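Local coordinates for protein bifunctional endomannanase/endoglucanase (Caldanaerobius polysaccharolyticus, PDB 3W0K) that probably hydrolyses internal linkages in the backbones of mannan and cellulose-type glucan chains, as a family 5 glycoside hydrolase with a beta/alpha barrel, at residues A[23-29]-A[71-77]; A[86-91]-A[135-139]; A[99-103]-A[143-147]. All coordinates share one frame. Numbering follows the deposited sequence.

Interaction 1: A[23-29]-A[71-77]; sequences PDKKALD and ECSARNI
The backbone of 23-29 enters helix 25-33 through an inverse gamma turn centred on Asp24, and 71-77 carries helix 62-74 to its end and on toward strand 78-83. The start of one helix thus lies beside the finish of the next, with CA atoms nearest at Lys25 and Glu71 (7.2 Å), Leu28 and Cys72 (7.1 Å), and Asp29 and Arg75 (7.3 Å). Both ends are dressed. Asp24 is the N-cap, its OD1 accepting from Ala27 N at 3.0 Å, while Asn76, with positive phi, closes a Schellman motif in which Ile77 N reaches Cys72 O (2.9 Å) and Asn76 N reaches Ser73 O (3.1 Å). Leu28, in the mt rotamer, fills the middle: CB lies 3.5 Å from Arg75 CD, CD1 3.9 Å from Glu71 CB, and CD2 4.3 Å from Cys72 SG and 4.2 Å from Ile77 CD1. Leu28, Cys72 and Ile77 all also touch Val39 of strand 38-44. Toward solvent, Arg75 gathers a charged network. Arg75 NE donates to Asp29 OD1 at 2.7 Å in a salt bridge, and Arg75 NH1 forms another with Glu71 OE1 (2.7 Å) while donating to Glu71 O (2.9 Å). One water joins Arg75 NH2 (2.8 Å) to Asp29 OD2 (2.7 Å). Lys25 CA lies over one guanidinium face, and Pro23 CG touches Glu71 CG at 3.7 Å. An apolar layer against the sheet, roofed by ion pairs, here joins two consecutive helices of the outer ring of a (beta/alpha)8 barrel.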
ATOM      1  N   PRO A  23     -12.799   8.417 -10.564  1.00 14.49           N
ATOM      2  CA  PRO A  23     -11.551   8.966 -10.028  1.00 14.34           C
ATOM      3  C   PRO A  23     -11.777  10.374  -9.482  1.00 14.74           C
ATOM      4  O   PRO A  23     -12.583  11.142 -10.022  1.00 15.27           O
ATOM      5  CB  PRO A  23     -10.625   8.967 -11.247  1.00 15.93           C
ATOM      6  CG  PRO A  23     -11.578   9.124 -12.398  1.00 15.11           C
ATOM      7  CD  PRO A  23     -12.696   8.190 -12.014  1.00 14.67           C
ATOM      8  N   ASP A  24     -11.121  10.675  -8.368  1.00 13.51           N
ATOM      9  CA  ASP A  24     -11.230  11.985  -7.738  1.00 13.67           C
ATOM     10  C   ASP A  24     -10.292  12.930  -8.487  1.00 12.34           C
ATOM     11  O   ASP A  24      -9.142  13.129  -8.088  1.00 11.72           O
ATOM     12  CB  ASP A  24     -10.828  11.876  -6.264  1.00 13.08           C
ATOM     13  CG  ASP A  24     -11.144  13.131  -5.466  1.00 14.16           C
ATOM     14  OD1 ASP A  24     -11.246  14.230  -6.054  1.00 13.75           O
ATOM     15  OD2 ASP A  24     -11.270  13.009  -4.231  1.00 14.91           O
ATOM     16  N   LYS A  25     -10.793  13.510  -9.574  1.00 13.10           N
ATOM     17  CA  LYS A  25      -9.998  14.412 -10.398  1.00 13.34           C
ATOM     18  C   LYS A  25      -9.459  15.630  -9.652  1.00 11.72           C
ATOM     19  O   LYS A  25      -8.325  16.045  -9.883  1.00 12.42           O
ATOM     20  CB  LYS A  25     -10.775  14.817 -11.653  1.00 15.03           C
ATOM     21  CG  LYS A  25     -11.004  13.640 -12.598  1.00 18.36           C
ATOM     22  CD  LYS A  25     -11.649  14.049 -13.915  1.00 20.96           C
ATOM     23  CE  LYS A  25     -13.120  14.370 -13.756  1.00 24.63           C
ATOM     24  NZ  LYS A  25     -13.761  14.619 -15.081  1.00 26.28           N
ATOM     25  N   LYS A  26     -10.246  16.174  -8.727  1.00 12.42           N
ATOM     26  CA  LYS A  26      -9.794  17.325  -7.949  1.00 12.76           C
ATOM     27  C   LYS A  26      -8.608  16.945  -7.059  1.00 11.81           C
ATOM     28  O   LYS A  26      -7.656  17.714  -6.925  1.00 13.46           O
ATOM     29  CB  LYS A  26     -10.939  17.909  -7.118  1.00 14.22           C
ATOM     30  CG  LYS A  26     -12.008  18.609  -7.955  1.00 16.16           C
ATOM     31  CD  LYS A  26     -13.116  19.181  -7.073  1.00 19.25           C
ATOM     32  CE  LYS A  26     -14.183  19.895  -7.893  1.00 21.22           C
ATOM     33  NZ  LYS A  26     -14.939  18.973  -8.790  1.00 24.48           N
ATOM     34  N   ALA A  27      -8.654  15.751  -6.469  1.00 10.78           N
ATOM     35  CA  ALA A  27      -7.554  15.282  -5.627  1.00  9.89           C
ATOM     36  C   ALA A  27      -6.317  15.041  -6.493  1.00 10.33           C
ATOM     37  O   ALA A  27      -5.204  15.400  -6.110  1.00 11.26           O
ATOM     38  CB  ALA A  27      -7.942  13.993  -4.891  1.00 10.23           C
ATOM     39  N   LEU A  28      -6.517  14.443  -7.666  1.00 10.42           N
ATOM     40  CA  LEU A  28      -5.405  14.180  -8.574  1.00 10.12           C
ATOM     41  C   LEU A  28      -4.751  15.488  -9.020  1.00  9.43           C
ATOM     42  O   LEU A  28      -3.531  15.553  -9.162  1.00 11.56           O
ATOM     43  CB  LEU A  28      -5.866  13.356  -9.779  1.00 10.47           C
ATOM     44  CG  LEU A  28      -6.332  11.927  -9.477  1.00 10.93           C
ATOM     45  CD1 LEU A  28      -6.774  11.246 -10.762  1.00 11.51           C
ATOM     46  CD2 LEU A  28      -5.210  11.136  -8.824  1.00 12.15           C
ATOM     47  N   ASP A  29      -5.564  16.527  -9.227  1.00 10.59           N
ATOM     48  CA  ASP A  29      -5.046  17.840  -9.616  1.00 11.70           C
ATOM     49  C   ASP A  29      -4.167  18.381  -8.490  1.00 10.85           C
ATOM     50  O   ASP A  29      -3.126  18.986  -8.742  1.00 11.40           O
ATOM     51  CB  ASP A  29      -6.186  18.831  -9.890  1.00 12.09           C
ATOM     52  CG  ASP A  29      -6.820  18.651 -11.263  1.00 15.98           C
ATOM     53  OD1 ASP A  29      -6.210  18.011 -12.149  1.00 15.39           O
ATOM     54  OD2 ASP A  29      -7.932  19.179 -11.461  1.00 17.06           O
ATOM     55  N   GLU A  71      -6.856   9.105 -16.108  1.00 11.43           N
ATOM     56  CA  GLU A  71      -6.770  10.342 -15.343  1.00 11.82           C
ATOM     57  C   GLU A  71      -5.418  10.521 -14.652  1.00 12.12           C
ATOM     58  O   GLU A  71      -4.913  11.638 -14.553  1.00 11.95           O
ATOM     59  CB  GLU A  71      -7.933  10.449 -14.354  1.00 13.03           C
ATOM     60  CG  GLU A  71      -9.318  10.471 -15.019  1.00 14.41           C
ATOM     61  CD  GLU A  71      -9.542  11.646 -15.969  1.00 17.29           C
ATOM     62  OE1 GLU A  71      -8.796  12.647 -15.908  1.00 18.16           O
ATOM     63  OE2 GLU A  71     -10.488  11.570 -16.783  1.00 21.34           O
ATOM     64  N   CYS A  72      -4.814   9.426 -14.197  1.00 11.10           N
ATOM     65  CA  CYS A  72      -3.503   9.512 -13.559  1.00 11.18           C
ATOM     66  C   CYS A  72      -2.450   9.868 -14.610  1.00 11.10           C
ATOM     67  O   CYS A  72      -1.662  10.796 -14.422  1.00 10.99           O
ATOM     68  CB  CYS A  72      -3.135   8.189 -12.879  1.00 10.90           C
ATOM     69  SG  CYS A  72      -3.978   7.899 -11.308  1.00 11.66           S
ATOM     70  N   SER A  73      -2.458   9.144 -15.727  1.00 11.35           N
ATOM     71  CA  SER A  73      -1.500   9.381 -16.803  1.00 11.31           C
ATOM     72  C   SER A  73      -1.572  10.798 -17.368  1.00 11.08           C
ATOM     73  O   SER A  73      -0.539  11.403 -17.666  1.00 12.43           O
ATOM     74  CB  SER A  73      -1.694   8.361 -17.931  1.00 11.98           C
ATOM     75  OG  SER A  73      -1.273   7.069 -17.527  1.00 14.67           O
ATOM     76  N   ALA A  74      -2.783  11.333 -17.489  1.00 11.42           N
ATOM     77  CA  ALA A  74      -2.974  12.681 -18.018  1.00 11.61           C
ATOM     78  C   ALA A  74      -2.285  13.737 -17.156  1.00 13.30           C
ATOM     79  O   ALA A  74      -1.875  14.787 -17.656  1.00 14.40           O
ATOM     80  CB  ALA A  74      -4.458  12.992 -18.137  1.00 12.41           C
ATOM     81  N   ARG A  75      -2.134  13.434 -15.870  1.00 12.01           N
ATOM     82  CA  ARG A  75      -1.512  14.347 -14.912  1.00 12.48           C
ATOM     83  C   ARG A  75      -0.094  13.935 -14.508  1.00 13.22           C
ATOM     84  O   ARG A  75       0.417  14.372 -13.471  1.00 14.25           O
ATOM     85  CB  ARG A  75      -2.399  14.458 -13.671  1.00 12.77           C
ATOM     86  CG  ARG A  75      -3.769  15.034 -13.953  1.00 12.92           C
ATOM     87  CD  ARG A  75      -4.723  14.791 -12.800  1.00 14.08           C
ATOM     88  NE  ARG A  75      -6.015  15.427 -13.037  1.00 14.34           N
ATOM     89  CZ  ARG A  75      -6.946  14.969 -13.863  1.00 15.70           C
ATOM     90  NH1 ARG A  75      -6.747  13.847 -14.543  1.00 15.14           N
ATOM     91  NH2 ARG A  75      -8.067  15.655 -14.043  1.00 18.45           N
ATOM     92  N   ASN A  76       0.536  13.095 -15.328  1.00 13.19           N
ATOM     93  CA  ASN A  76       1.895  12.614 -15.075  1.00 12.83           C
ATOM     94  C   ASN A  76       2.032  11.928 -13.717  1.00 11.70           C
ATOM     95  O   ASN A  76       3.010  12.125 -12.996  1.00 13.43           O
ATOM     96  CB  ASN A  76       2.911  13.756 -15.206  1.00 15.90           C
ATOM     97  CG  ASN A  76       3.145  14.168 -16.649  1.00 20.12           C
ATOM     98  OD1 ASN A  76       2.882  13.403 -17.575  1.00 20.53           O
ATOM     99  ND2 ASN A  76       3.664  15.376 -16.844  1.00 23.71           N
ATOM    100  N   ILE A  77       1.023  11.135 -13.377  1.00 10.60           N
ATOM    101  CA  ILE A  77       1.006  10.392 -12.126  1.00  9.67           C
ATOM    102  C   ILE A  77       1.044   8.908 -12.457  1.00  9.43           C
ATOM    103  O   ILE A  77       0.276   8.438 -13.295  1.00 10.96           O
ATOM    104  CB  ILE A  77      -0.280  10.698 -11.318  1.00  9.34           C
ATOM    105  CG1 ILE A  77      -0.257  12.148 -10.826  1.00 12.27           C
ATOM    106  CG2 ILE A  77      -0.419   9.737 -10.143  1.00 11.31           C
ATOM    107  CD1 ILE A  77      -1.550  12.602 -10.184  1.00 12.60           C
TER
HETATM  108  O   HOH W   1      -9.388  18.069 -13.429  1.00 26.71           O

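Interaction 2: A[86-91]-A[135-139]; sequences APGYCI and VNEPP
This is a buried loop-to-loop contact at the C-terminal rim of the barrel, where the connections after strands 78-83 and 130-133 meet beside the probable active site. Neither segment has regular secondary structure. A type II turn from Ala86 to Tyr89, with Ala86 N to Tyr89 O at 2.8 Å and Tyr89 N to Ala86 O at 2.9 Å, turns the first segment; Gly88 takes up its positive phi. CA atoms come closest at Ala86 and Val135 (6.7 Å) and at Ile91 and Glu137 (6.5 Å). Tyr89, chi1 t, is the central residue. Tyr89 OH donates to Glu137 O at 2.7 Å, Tyr89 CD2 meets Val135 CG2 at 3.8 Å, and Tyr89 CZ lies 3.5 Å from Pro139 CD; the carbonyls of Asn136 and Glu137 approach the ring at its edge. Ile91 packs CG2 against Asn136 ND2 (3.7 Å) and Glu137 OE1 (3.6 Å). A water accepts from Ile91 N (3.0 Å) and Asn136 ND2 (3.0 Å) and donates to Asn136 O (2.8 Å). Asn136 ND2 also donates to Glu137 OE1 at 3.1 Å, while Asn136 OD1 bonds to Arg40 and Glu137 OE2 forms a salt bridge with Arg196. Asn136-Glu137-Pro138 matches the Asn-Glu-Pro signature of family 5, whose glutamate is the acid/base, a role Glu137 probably shares; its OE1 is hydrogen-bonded to a Tris molecule, probably from the crystallisation liquor, and Glu258 lies close. Tyr89 bonds to the main-chain carbonyl of Glu137, so the side chain is left to Arg196, Asn136 and the pocket, consistent with an acid/base residue.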
ATOM      1  N   ALA A  86      -7.789 -10.244  -2.685  1.00  9.16           N
ATOM      2  CA  ALA A  86      -7.518 -11.079  -3.848  1.00  7.94           C
ATOM      3  C   ALA A  86      -8.197 -12.423  -3.644  1.00  8.49           C
ATOM      4  O   ALA A  86      -8.651 -12.726  -2.542  1.00  8.93           O
ATOM      5  CB  ALA A  86      -6.006 -11.280  -3.985  1.00 10.06           C
ATOM      6  N   PRO A  87      -8.332 -13.223  -4.714  1.00  8.80           N
ATOM      7  CA  PRO A  87      -8.968 -14.534  -4.555  1.00  8.79           C
ATOM      8  C   PRO A  87      -8.277 -15.323  -3.444  1.00  8.70           C
ATOM      9  O   PRO A  87      -7.084 -15.637  -3.536  1.00  9.26           O
ATOM     10  CB  PRO A  87      -8.734 -15.183  -5.915  1.00  8.41           C
ATOM     11  CG  PRO A  87      -8.871 -14.024  -6.844  1.00  9.23           C
ATOM     12  CD  PRO A  87      -8.090 -12.927  -6.141  1.00  9.88           C
ATOM     13  N   GLY A  88      -9.016 -15.582  -2.371  1.00  8.29           N
ATOM     14  CA  GLY A  88      -8.471 -16.334  -1.256  1.00  8.55           C
ATOM     15  C   GLY A  88      -7.687 -15.567  -0.206  1.00  9.04           C
ATOM     16  O   GLY A  88      -7.072 -16.192   0.658  1.00  8.00           O
ATOM     17  N   TYR A  89      -7.674 -14.236  -0.269  1.00  9.11           N
ATOM     18  CA  TYR A  89      -6.945 -13.470   0.743  1.00  8.65           C
ATOM     19  C   TYR A  89      -7.168 -11.972   0.841  1.00  8.77           C
ATOM     20  O   TYR A  89      -7.216 -11.262  -0.155  1.00  8.79           O
ATOM     21  CB  TYR A  89      -5.423 -13.672   0.621  1.00  9.51           C
ATOM     22  CG  TYR A  89      -4.642 -12.958   1.716  1.00  9.53           C
ATOM     23  CD1 TYR A  89      -4.709 -13.401   3.035  1.00  8.61           C
ATOM     24  CD2 TYR A  89      -3.883 -11.816   1.446  1.00  7.70           C
ATOM     25  CE1 TYR A  89      -4.045 -12.732   4.059  1.00  8.71           C
ATOM     26  CE2 TYR A  89      -3.214 -11.133   2.468  1.00  8.35           C
ATOM     27  CZ  TYR A  89      -3.300 -11.601   3.772  1.00  9.08           C
ATOM     28  OH  TYR A  89      -2.636 -10.962   4.797  1.00 10.01           O
ATOM     29  N   CYS A  90      -7.248 -11.512   2.086  1.00  9.15           N
ATOM     30  CA  CYS A  90      -7.320 -10.094   2.427  1.00  8.44           C
ATOM     31  C   CYS A  90      -6.835 -10.048   3.865  1.00  8.30           C
ATOM     32  O   CYS A  90      -7.231 -10.882   4.681  1.00  8.60           O
ATOM     33  CB  CYS A  90      -8.724  -9.494   2.324  1.00  8.53           C
ATOM     34  SG  CYS A  90      -8.705  -7.681   2.627  1.00  9.11           S
ATOM     35  N   ILE A  91      -5.940  -9.114   4.170  1.00  8.98           N
ATOM     36  CA  ILE A  91      -5.424  -9.013   5.530  1.00 10.79           C
ATOM     37  C   ILE A  91      -6.550  -8.653   6.501  1.00 10.69           C
ATOM     38  O   ILE A  91      -6.503  -9.009   7.680  1.00 12.62           O
ATOM     39  CB  ILE A  91      -4.243  -8.026   5.621  1.00 11.45           C
ATOM     40  CG1 ILE A  91      -3.573  -8.145   6.996  1.00 12.23           C
ATOM     41  CG2 ILE A  91      -4.711  -6.605   5.342  1.00 13.91           C
ATOM     42  CD1 ILE A  91      -2.161  -7.608   7.040  1.00 15.28           C
ATOM     43  N   VAL A 135      -0.314  -8.579  -4.313  1.00  6.71           N
ATOM     44  CA  VAL A 135      -1.281  -8.833  -3.258  1.00  7.85           C
ATOM     45  C   VAL A 135      -0.904  -8.031  -2.024  1.00  8.36           C
ATOM     46  O   VAL A 135       0.244  -8.044  -1.578  1.00  9.24           O
ATOM     47  CB  VAL A 135      -1.420 -10.362  -2.958  1.00  7.77           C
ATOM     48  CG1 VAL A 135      -0.066 -10.987  -2.631  1.00 10.62           C
ATOM     49  CG2 VAL A 135      -2.423 -10.595  -1.831  1.00  9.15           C
ATOM     50  N   ASN A 136      -1.875  -7.297  -1.497  1.00  7.58           N
ATOM     51  CA  ASN A 136      -1.619  -6.467  -0.337  1.00  7.41           C
ATOM     52  C   ASN A 136      -1.272  -7.223   0.934  1.00  8.87           C
ATOM     53  O   ASN A 136      -1.931  -8.191   1.296  1.00  8.70           O
ATOM     54  CB  ASN A 136      -2.816  -5.558  -0.045  1.00  6.59           C
ATOM     55  CG  ASN A 136      -2.590  -4.689   1.182  1.00  7.78           C
ATOM     56  OD1 ASN A 136      -1.877  -3.694   1.118  1.00  7.73           O
ATOM     57  ND2 ASN A 136      -3.165  -5.089   2.312  1.00  8.08           N
ATOM     58  N   GLU A 137      -0.211  -6.759   1.586  1.00  8.61           N
ATOM     59  CA  GLU A 137       0.245  -7.270   2.874  1.00  9.06           C
ATOM     60  C   GLU A 137       0.007  -8.744   3.234  1.00  8.03           C
ATOM     61  O   GLU A 137      -0.901  -9.059   4.010  1.00  9.13           O
ATOM     62  CB  GLU A 137      -0.350  -6.373   3.972  1.00  8.36           C
ATOM     63  CG  GLU A 137       0.021  -4.890   3.815  1.00  9.25           C
ATOM     64  CD  GLU A 137      -0.829  -3.938   4.652  1.00 11.17           C
ATOM     65  OE1 GLU A 137      -1.964  -4.292   5.039  1.00 10.88           O
ATOM     66  OE2 GLU A 137      -0.363  -2.803   4.904  1.00 10.91           O
ATOM     67  N   PRO A 138       0.811  -9.664   2.667  1.00  8.80           N
ATOM     68  CA  PRO A 138       0.672 -11.097   2.963  1.00  8.83           C
ATOM     69  C   PRO A 138       0.809 -11.295   4.477  1.00  9.68           C
ATOM     70  O   PRO A 138       1.416 -10.470   5.167  1.00 10.21           O
ATOM     71  CB  PRO A 138       1.845 -11.718   2.202  1.00  9.15           C
ATOM     72  CG  PRO A 138       1.999 -10.814   1.031  1.00 12.08           C
ATOM     73  CD  PRO A 138       1.848  -9.439   1.645  1.00  9.94           C
ATOM     74  N   PRO A 139       0.257 -12.396   5.012  1.00  9.44           N
ATOM     75  CA  PRO A 139       0.314 -12.679   6.448  1.00  9.76           C
ATOM     76  C   PRO A 139       1.669 -13.106   6.991  1.00  8.92           C
ATOM     77  O   PRO A 139       2.660 -13.190   6.263  1.00 10.51           O
ATOM     78  CB  PRO A 139      -0.721 -13.788   6.608  1.00 10.49           C
ATOM     79  CG  PRO A 139      -0.553 -14.566   5.345  1.00  8.97           C
ATOM     80  CD  PRO A 139      -0.432 -13.481   4.288  1.00 10.05           C
TER
HETATM   81  O   HOH W   2      -4.589  -7.733   1.913  1.00  7.76           O

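Interaction 3: A[99-103]-A[143-147]; sequences DNLWL and QYGLT
At the C-terminal end of this (beta/alpha)8 barrel, a type I' turn, Gln143 to Leu146, packs against the loop before helix 105-121. Three residues carry most of the buried surface: Trp102, Tyr144 and Leu146. The nearest CA atoms are those of Trp102 and Leu146, 5.7 Å apart. Trp102, with chi1 m and chi2 near 112°, presents a face of its indole to Leu146, whose CD1 sits 4.0 Å from the centroid of the six-membered ring and 15° off its normal, a CH-pi contact. At the edge of the same indole, CD1 of Trp102 meets Tyr144 CB at 4.0 Å, whereas the end of the tyrosine side chain leads away. Pro139 and Leu154 also touch Trp102, so the tryptophan joins both loops to helix 148-165. Tyr144 (phi 53°, psi 31°) and Gly145 (phi 73°, psi 8°) form the corners of the turn, which Leu146 N to Gln143 O closes at 3.0 Å. A beta carbon on Gly145 would clash with Leu103 CD1. Leu103 CD2 lies 3.8 Å from Gly145 O. Asn100 serves both loops: Asn100 OD1 holds its own in an Asx turn, accepting from Trp102 N at 3.1 Å, while Asn100 ND2 makes the hydrogen bond across the segments, donating to Tyr144 O at 2.8 Å with an N-H...O angle of 161°.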
ATOM      1  N   ASP A  99     -11.789 -19.555  -0.019  1.00 10.05           N
ATOM      2  CA  ASP A  99     -10.507 -20.234  -0.170  1.00  8.95           C
ATOM      3  C   ASP A  99      -9.350 -19.554   0.546  1.00  9.38           C
ATOM      4  O   ASP A  99      -9.483 -18.442   1.056  1.00  9.67           O
ATOM      5  CB  ASP A  99     -10.146 -20.313  -1.656  1.00  9.39           C
ATOM      6  CG  ASP A  99     -11.253 -20.904  -2.500  1.00 10.65           C
ATOM      7  OD1 ASP A  99     -11.998 -21.766  -1.993  1.00 11.60           O
ATOM      8  OD2 ASP A  99     -11.366 -20.512  -3.679  1.00 10.19           O
ATOM      9  N   ASN A 100      -8.211 -20.245   0.551  1.00  8.55           N
ATOM     10  CA  ASN A 100      -6.975 -19.744   1.137  1.00  8.33           C
ATOM     11  C   ASN A 100      -5.939 -19.686   0.019  1.00  7.79           C
ATOM     12  O   ASN A 100      -5.409 -20.712  -0.413  1.00  8.78           O
ATOM     13  CB  ASN A 100      -6.470 -20.662   2.252  1.00  8.34           C
ATOM     14  CG  ASN A 100      -5.102 -20.246   2.770  1.00  9.51           C
ATOM     15  OD1 ASN A 100      -4.625 -19.145   2.482  1.00  9.16           O
ATOM     16  ND2 ASN A 100      -4.452 -21.133   3.511  1.00 10.12           N
ATOM     17  N   LEU A 101      -5.638 -18.470  -0.419  1.00  8.25           N
ATOM     18  CA  LEU A 101      -4.684 -18.228  -1.493  1.00  7.93           C
ATOM     19  C   LEU A 101      -3.318 -18.876  -1.295  1.00  8.38           C
ATOM     20  O   LEU A 101      -2.686 -19.310  -2.254  1.00  9.35           O
ATOM     21  CB  LEU A 101      -4.490 -16.719  -1.664  1.00  8.71           C
ATOM     22  CG  LEU A 101      -3.485 -16.250  -2.721  1.00  9.79           C
ATOM     23  CD1 LEU A 101      -3.926 -16.746  -4.095  1.00  8.61           C
ATOM     24  CD2 LEU A 101      -3.388 -14.731  -2.720  1.00 10.06           C
ATOM     25  N   TRP A 102      -2.878 -18.973  -0.048  1.00  9.04           N
ATOM     26  CA  TRP A 102      -1.558 -19.513   0.224  1.00  9.77           C
ATOM     27  C   TRP A 102      -1.382 -21.004   0.031  1.00 10.31           C
ATOM     28  O   TRP A 102      -0.261 -21.462  -0.150  1.00 11.40           O
ATOM     29  CB  TRP A 102      -1.090 -19.061   1.612  1.00 10.41           C
ATOM     30  CG  TRP A 102      -1.311 -17.594   1.771  1.00  9.73           C
ATOM     31  CD1 TRP A 102      -2.206 -16.986   2.602  1.00  9.84           C
ATOM     32  CD2 TRP A 102      -0.743 -16.554   0.963  1.00  9.72           C
ATOM     33  NE1 TRP A 102      -2.248 -15.638   2.348  1.00 11.24           N
ATOM     34  CE2 TRP A 102      -1.360 -15.343   1.348  1.00 10.73           C
ATOM     35  CE3 TRP A 102       0.219 -16.530  -0.055  1.00  9.78           C
ATOM     36  CZ2 TRP A 102      -1.047 -14.118   0.749  1.00 11.35           C
ATOM     37  CZ3 TRP A 102       0.530 -15.310  -0.652  1.00 11.44           C
ATOM     38  CH2 TRP A 102      -0.102 -14.123  -0.247  1.00 11.69           C
ATOM     39  N   LEU A 103      -2.489 -21.744  -0.020  1.00  9.38           N
ATOM     40  CA  LEU A 103      -2.419 -23.194  -0.183  1.00  9.11           C
ATOM     41  C   LEU A 103      -3.334 -23.794  -1.241  1.00  9.85           C
ATOM     42  O   LEU A 103      -3.035 -24.861  -1.777  1.00 12.05           O
ATOM     43  CB  LEU A 103      -2.731 -23.886   1.145  1.00 10.03           C
ATOM     44  CG  LEU A 103      -1.800 -23.640   2.328  1.00  9.78           C
ATOM     45  CD1 LEU A 103      -2.351 -24.369   3.535  1.00 11.82           C
ATOM     46  CD2 LEU A 103      -0.389 -24.120   2.001  1.00 12.57           C
ATOM     47  N   GLN A 143       0.930 -18.291   9.483  1.00 12.19           N
ATOM     48  CA  GLN A 143      -0.474 -17.885   9.472  1.00 12.06           C
ATOM     49  C   GLN A 143      -1.096 -18.343   8.161  1.00 11.85           C
ATOM     50  O   GLN A 143      -0.531 -18.111   7.091  1.00 11.20           O
ATOM     51  CB  GLN A 143      -0.604 -16.365   9.539  1.00 14.81           C
ATOM     52  CG  GLN A 143      -0.742 -15.770  10.912  1.00 16.82           C
ATOM     53  CD  GLN A 143      -1.184 -14.318  10.844  1.00 16.64           C
ATOM     54  OE1 GLN A 143      -0.595 -13.512  10.123  1.00 14.40           O
ATOM     55  NE2 GLN A 143      -2.241 -13.984  11.578  1.00 14.41           N
ATOM     56  N   TYR A 144      -2.274 -18.956   8.242  1.00 12.02           N
ATOM     57  CA  TYR A 144      -2.980 -19.444   7.058  1.00 11.59           C
ATOM     58  C   TYR A 144      -2.093 -20.352   6.207  1.00 12.47           C
ATOM     59  O   TYR A 144      -2.212 -20.384   4.978  1.00 13.75           O
ATOM     60  CB  TYR A 144      -3.495 -18.267   6.216  1.00 11.92           C
ATOM     61  CG  TYR A 144      -4.254 -17.225   7.006  1.00 12.54           C
ATOM     62  CD1 TYR A 144      -5.436 -17.546   7.677  1.00 12.18           C
ATOM     63  CD2 TYR A 144      -3.785 -15.917   7.093  1.00 11.73           C
ATOM     64  CE1 TYR A 144      -6.124 -16.587   8.413  1.00 13.60           C
ATOM     65  CE2 TYR A 144      -4.464 -14.953   7.824  1.00 13.48           C
ATOM     66  CZ  TYR A 144      -5.635 -15.293   8.483  1.00 14.41           C
ATOM     67  OH  TYR A 144      -6.305 -14.341   9.212  1.00 17.80           O
ATOM     68  N   GLY A 145      -1.180 -21.063   6.865  1.00 11.89           N
ATOM     69  CA  GLY A 145      -0.290 -21.974   6.164  1.00 11.80           C
ATOM     70  C   GLY A 145       0.820 -21.348   5.338  1.00 12.00           C
ATOM     71  O   GLY A 145       1.525 -22.059   4.629  1.00 13.05           O
ATOM     72  N   LEU A 146       1.001 -20.032   5.431  1.00 11.18           N
ATOM     73  CA  LEU A 146       2.051 -19.376   4.657  1.00 10.12           C
ATOM     74  C   LEU A 146       3.448 -19.700   5.164  1.00 10.08           C
ATOM     75  O   LEU A 146       3.691 -19.760   6.371  1.00 10.05           O
ATOM     76  CB  LEU A 146       1.859 -17.848   4.646  1.00  9.65           C
ATOM     77  CG  LEU A 146       2.847 -17.020   3.800  1.00  8.89           C
ATOM     78  CD1 LEU A 146       2.190 -15.748   3.284  1.00 10.21           C
ATOM     79  CD2 LEU A 146       4.109 -16.667   4.592  1.00 10.83           C
ATOM     80  N   THR A 147       4.350 -19.949   4.221  1.00  9.69           N
ATOM     81  CA  THR A 147       5.758 -20.204   4.512  1.00  9.96           C
ATOM     82  C   THR A 147       6.502 -19.351   3.492  1.00 10.75           C
ATOM     83  O   THR A 147       5.920 -18.938   2.484  1.00 11.52           O
ATOM     84  CB  THR A 147       6.165 -21.685   4.296  1.00 10.04           C
ATOM     85  OG1 THR A 147       6.001 -22.044   2.918  1.00 11.89           O
ATOM     86  CG2 THR A 147       5.332 -22.613   5.166  1.00 11.56           C
TER

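In the fold
From the N terminus, interaction 1 comes first: it closes a loop running through strand 38-44 and joins the first two barrel helices before the chain enters strand 78-83. It closes before interactions 2 and 3 open, on the opposite side of the chain's centre; interaction 2 comes no nearer to interaction 1 than about 17 Å between nearest atoms. Those two cross: 86-91 and 99-103 share the loop after strand 78-83, while the loop after strand 130-133 holds their partners, 135-139 and 143-147, in the same order. They also touch, through a probable hydrogen bond from Leu101 N to Gly88 O (2.9 Å) and the edge-to-face rings of Tyr89 and Trp102, so two neighbouring loops are joined from the pocket outward.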